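Long-range contact in binding domain (Hc) of Paraclostridial Mosquitocidal Protein 1 (Paraclostridium bifermentans, PDB 6HOX), which targets host nerve cells as the receptor-binding part of a clostridial neurotoxin specific for Anopheles mosquitoes: residues Y283-P288 / V361-R366. Numbering follows the deposited sequence.
Sequences YGEYYP and VLNEGR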
ATOM      1  N   TYR A 283     -13.051 -14.865 -35.781  1.00 60.38           N
ATOM      2  CA  TYR A 283     -11.639 -14.562 -35.990  1.00 59.39           C
ATOM      3  C   TYR A 283     -10.834 -15.761 -35.481  1.00 57.29           C
ATOM      4  O   TYR A 283     -11.384 -16.702 -34.936  1.00 60.85           O
ATOM      5  CB  TYR A 283     -11.226 -13.279 -35.274  1.00 60.77           C
ATOM      6  CG  TYR A 283     -12.043 -12.053 -35.591  1.00 70.83           C
ATOM      7  CD1 TYR A 283     -11.808 -11.310 -36.740  1.00 74.49           C
ATOM      8  CD2 TYR A 283     -13.016 -11.598 -34.712  1.00 74.35           C
ATOM      9  CE1 TYR A 283     -12.534 -10.161 -37.020  1.00 75.65           C
ATOM     10  CE2 TYR A 283     -13.749 -10.450 -34.974  1.00 75.72           C
ATOM     11  CZ  TYR A 283     -13.506  -9.731 -36.132  1.00 76.92           C
ATOM     12  OH  TYR A 283     -14.230  -8.605 -36.399  1.00 81.62           O
ATOM     13  N   GLY A 284      -9.520 -15.729 -35.638  1.00 54.77           N
ATOM     14  CA  GLY A 284      -8.730 -16.835 -35.130  1.00 61.76           C
ATOM     15  C   GLY A 284      -8.232 -16.599 -33.713  1.00 62.52           C
ATOM     16  O   GLY A 284      -7.250 -17.228 -33.325  1.00 69.95           O
ATOM     17  N   GLU A 285      -8.925 -15.749 -32.929  1.00 58.03           N
ATOM     18  CA  GLU A 285      -8.294 -15.019 -31.816  1.00 52.25           C
ATOM     19  C   GLU A 285      -8.961 -15.288 -30.458  1.00 46.93           C
ATOM     20  O   GLU A 285     -10.176 -15.396 -30.338  1.00 41.06           O
ATOM     21  CB  GLU A 285      -8.328 -13.515 -32.089  1.00 54.95           C
ATOM     22  CG  GLU A 285      -7.605 -13.102 -33.360  1.00 57.50           C
ATOM     23  CD  GLU A 285      -6.093 -13.278 -33.366  1.00 58.74           C
ATOM     24  OE1 GLU A 285      -5.501 -13.560 -32.294  1.00 53.23           O
ATOM     25  OE2 GLU A 285      -5.506 -13.125 -34.451  1.00 60.35           O
ATOM     26  N   TYR A 286      -8.108 -15.340 -29.427  1.00 45.09           N
ATOM     27  CA  TYR A 286      -8.493 -15.175 -28.031  1.00 45.52           C
ATOM     28  C   TYR A 286      -8.416 -13.689 -27.644  1.00 39.32           C
ATOM     29  O   TYR A 286      -7.399 -13.027 -27.877  1.00 39.00           O
ATOM     30  CB  TYR A 286      -7.572 -15.982 -27.117  1.00 45.73           C
ATOM     31  CG  TYR A 286      -7.464 -17.447 -27.445  1.00 46.96           C
ATOM     32  CD1 TYR A 286      -6.522 -17.902 -28.348  1.00 45.74           C
ATOM     33  CD2 TYR A 286      -8.272 -18.380 -26.818  1.00 47.79           C
ATOM     34  CE1 TYR A 286      -6.405 -19.246 -28.650  1.00 48.95           C
ATOM     35  CE2 TYR A 286      -8.156 -19.732 -27.096  1.00 51.58           C
ATOM     36  CZ  TYR A 286      -7.222 -20.167 -28.020  1.00 51.58           C
ATOM     37  OH  TYR A 286      -7.091 -21.497 -28.313  1.00 53.27           O
ATOM     38  N   TYR A 287      -9.496 -13.188 -27.041  1.00 35.28           N
ATOM     39  CA  TYR A 287      -9.613 -11.813 -26.585  1.00 35.64           C
ATOM     40  C   TYR A 287      -9.627 -11.789 -25.056  1.00 36.21           C
ATOM     41  O   TYR A 287     -10.462 -12.438 -24.433  1.00 30.88           O
ATOM     42  CB  TYR A 287     -10.886 -11.154 -27.127  1.00 33.95           C
ATOM     43  CG  TYR A 287     -10.844 -10.781 -28.588  1.00 34.61           C
ATOM     44  CD1 TYR A 287     -10.991 -11.732 -29.587  1.00 34.71           C
ATOM     45  CD2 TYR A 287     -10.625  -9.473 -28.978  1.00 37.20           C
ATOM     46  CE1 TYR A 287     -10.948 -11.386 -30.932  1.00 37.11           C
ATOM     47  CE2 TYR A 287     -10.576  -9.110 -30.317  1.00 39.88           C
ATOM     48  CZ  TYR A 287     -10.738 -10.069 -31.304  1.00 38.61           C
ATOM     49  OH  TYR A 287     -10.672  -9.691 -32.621  1.00 36.42           O
ATOM     50  N   PRO A 288      -8.730 -11.022 -24.390  1.00 33.99           N
ATOM     51  CA  PRO A 288      -8.869 -10.800 -22.950  1.00 31.18           C
ATOM     52  C   PRO A 288      -9.951  -9.736 -22.727  1.00 29.71           C
ATOM     53  O   PRO A 288     -10.112  -8.836 -23.544  1.00 28.86           O
ATOM     54  CB  PRO A 288      -7.459 -10.351 -22.545  1.00 30.83           C
ATOM     55  CG  PRO A 288      -6.969  -9.596 -23.767  1.00 31.63           C
ATOM     56  CD  PRO A 288      -7.554 -10.345 -24.954  1.00 31.47           C
ATOM     57  N   VAL A 361      -5.596  -8.857 -28.285  1.00 29.19           N
ATOM     58  CA  VAL A 361      -5.784 -10.272 -28.345  1.00 30.28           C
ATOM     59  C   VAL A 361      -4.639 -10.926 -27.568  1.00 32.97           C
ATOM     60  O   VAL A 361      -3.714 -10.234 -27.139  1.00 34.40           O
ATOM     61  CB  VAL A 361      -5.830 -10.762 -29.814  1.00 32.22           C
ATOM     62  CG1 VAL A 361      -7.003 -10.152 -30.568  1.00 32.26           C
ATOM     63  CG2 VAL A 361      -4.523 -10.478 -30.544  1.00 31.98           C
ATOM     64  N   LEU A 362      -4.737 -12.247 -27.370  1.00 32.15           N
ATOM     65  CA  LEU A 362      -3.674 -13.067 -26.835  1.00 36.56           C
ATOM     66  C   LEU A 362      -3.091 -13.890 -27.984  1.00 40.90           C
ATOM     67  O   LEU A 362      -3.805 -14.643 -28.617  1.00 42.89           O
ATOM     68  CB  LEU A 362      -4.214 -13.989 -25.737  1.00 36.69           C
ATOM     69  CG  LEU A 362      -5.019 -13.304 -24.642  1.00 37.35           C
ATOM     70  CD1 LEU A 362      -5.506 -14.321 -23.629  1.00 39.10           C
ATOM     71  CD2 LEU A 362      -4.203 -12.208 -23.958  1.00 38.32           C
ATOM     72  N   ASN A 363      -1.789 -13.731 -28.228  1.00 42.03           N
ATOM     73  CA  ASN A 363      -1.159 -14.280 -29.401  1.00 42.11           C
ATOM     74  C   ASN A 363       0.257 -14.701 -29.030  1.00 41.45           C
ATOM     75  O   ASN A 363       0.871 -14.068 -28.191  1.00 41.60           O
ATOM     76  CB  ASN A 363      -1.137 -13.261 -30.541  1.00 45.44           C
ATOM     77  CG  ASN A 363      -1.157 -13.887 -31.919  1.00 45.08           C
ATOM     78  OD1 ASN A 363      -2.175 -14.407 -32.347  1.00 49.75           O
ATOM     79  ND2 ASN A 363      -0.056 -13.791 -32.639  1.00 53.17           N
ATOM     80  N   GLU A 364       0.743 -15.771 -29.668  1.00 44.15           N
ATOM     81  CA  GLU A 364       2.120 -16.204 -29.562  1.00 47.76           C
ATOM     82  C   GLU A 364       3.019 -15.184 -30.270  1.00 47.75           C
ATOM     83  O   GLU A 364       4.130 -14.934 -29.845  1.00 50.96           O
ATOM     84  CB  GLU A 364       2.288 -17.590 -30.183  1.00 53.01           C
ATOM     85  CG  GLU A 364       3.693 -18.132 -30.026  1.00 60.63           C
ATOM     86  CD  GLU A 364       3.808 -19.646 -30.008  1.00 68.38           C
ATOM     87  OE1 GLU A 364       3.356 -20.285 -30.985  1.00 74.31           O
ATOM     88  OE2 GLU A 364       4.347 -20.182 -29.013  1.00 69.09           O
ATOM     89  N   GLY A 365       2.495 -14.602 -31.351  1.00 49.99           N
ATOM     90  CA  GLY A 365       3.195 -13.629 -32.180  1.00 53.36           C
ATOM     91  C   GLY A 365       3.134 -12.214 -31.614  1.00 53.34           C
ATOM     92  O   GLY A 365       2.092 -11.538 -31.697  1.00 53.32           O
ATOM     93  N   ARG A 366       4.276 -11.782 -31.068  1.00 46.38           N
ATOM     94  CA  ARG A 366       4.559 -10.415 -30.637  1.00 45.91           C
ATOM     95  C   ARG A 366       4.356  -9.461 -31.818  1.00 44.58           C
ATOM     96  O   ARG A 366       4.965  -9.639 -32.871  1.00 47.01           O
ATOM     97  CB  ARG A 366       6.000 -10.362 -30.119  1.00 48.00           C
ATOM     98  CG  ARG A 366       6.339  -9.179 -29.227  1.00 45.42           C
ATOM     99  CD  ARG A 366       7.581  -9.481 -28.410  1.00 43.43           C
ATOM    100  NE  ARG A 366       7.906  -8.377 -27.521  1.00 43.47           N
ATOM    101  CZ  ARG A 366       8.545  -7.263 -27.878  1.00 48.85           C
ATOM    102  NH1 ARG A 366       9.047  -7.130 -29.099  1.00 46.90           N
ATOM    103  NH2 ARG A 366       8.676  -6.276 -27.007  1.00 44.34           N
TER
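Val-361 packs against Tyr-287 on the tight side of this contact: its CG1 methyl sits over one face of the phenol ring, displaced toward the rim and 3.7 Å from CE2, in a CH-pi contact. With CG1 anti to the carbonyl carbon (chi1 -62°), the methyl is set beside the backbone N and over the ring, and the valine side chain lies alongside the tyrosine with the same heading. Just next to it the backbones join through one hydrogen bond, from Leu-362 N to Tyr-286 O, 2.8 Å long and fairly straight at the hydrogen (163°). From the other side of strand 361-363 Leu-362 meets Pro-288, its side chain antiparallel to the proline ring, and Leu-362 CD2 comes to 3.8 Å from Pro-288 CG. Phe-339 of strand 333-339 touches both residues.

The two strands belong to the C-terminal receptor-binding region, of the beta-trefoil class. Their short segments run at 128°, closer to antiparallel than to parallel, and each pairs with a different neighbour: Tyr-287 with Thr-278 of strand 275-280, Val-361 with Thr-348 of strand 345-348.

Toward Asn-363 the fit is looser; Asn-363 and Tyr-286 are partly exposed there, while Glu-285 is buried. A bend at chi2 turns Glu-285 CD, from which OE1 reaches to 3.7 Å from Val-361 CG2. OE1 also lies 3.4 Å from Asn-363 OD1, but both are acceptors and do not bond; OE2 makes a long, weak ion pair with Lys-354. The Asn-363 amide turns instead to its own loop, ND2 donating to Gly-365 O at 3.3 Å. Tyr-286 CB touches Leu-362 CB at 4.1 Å, with Leu-362 O at the edge of the tyrosine ring, which extends off to meet Tyr-342 edge-to-face.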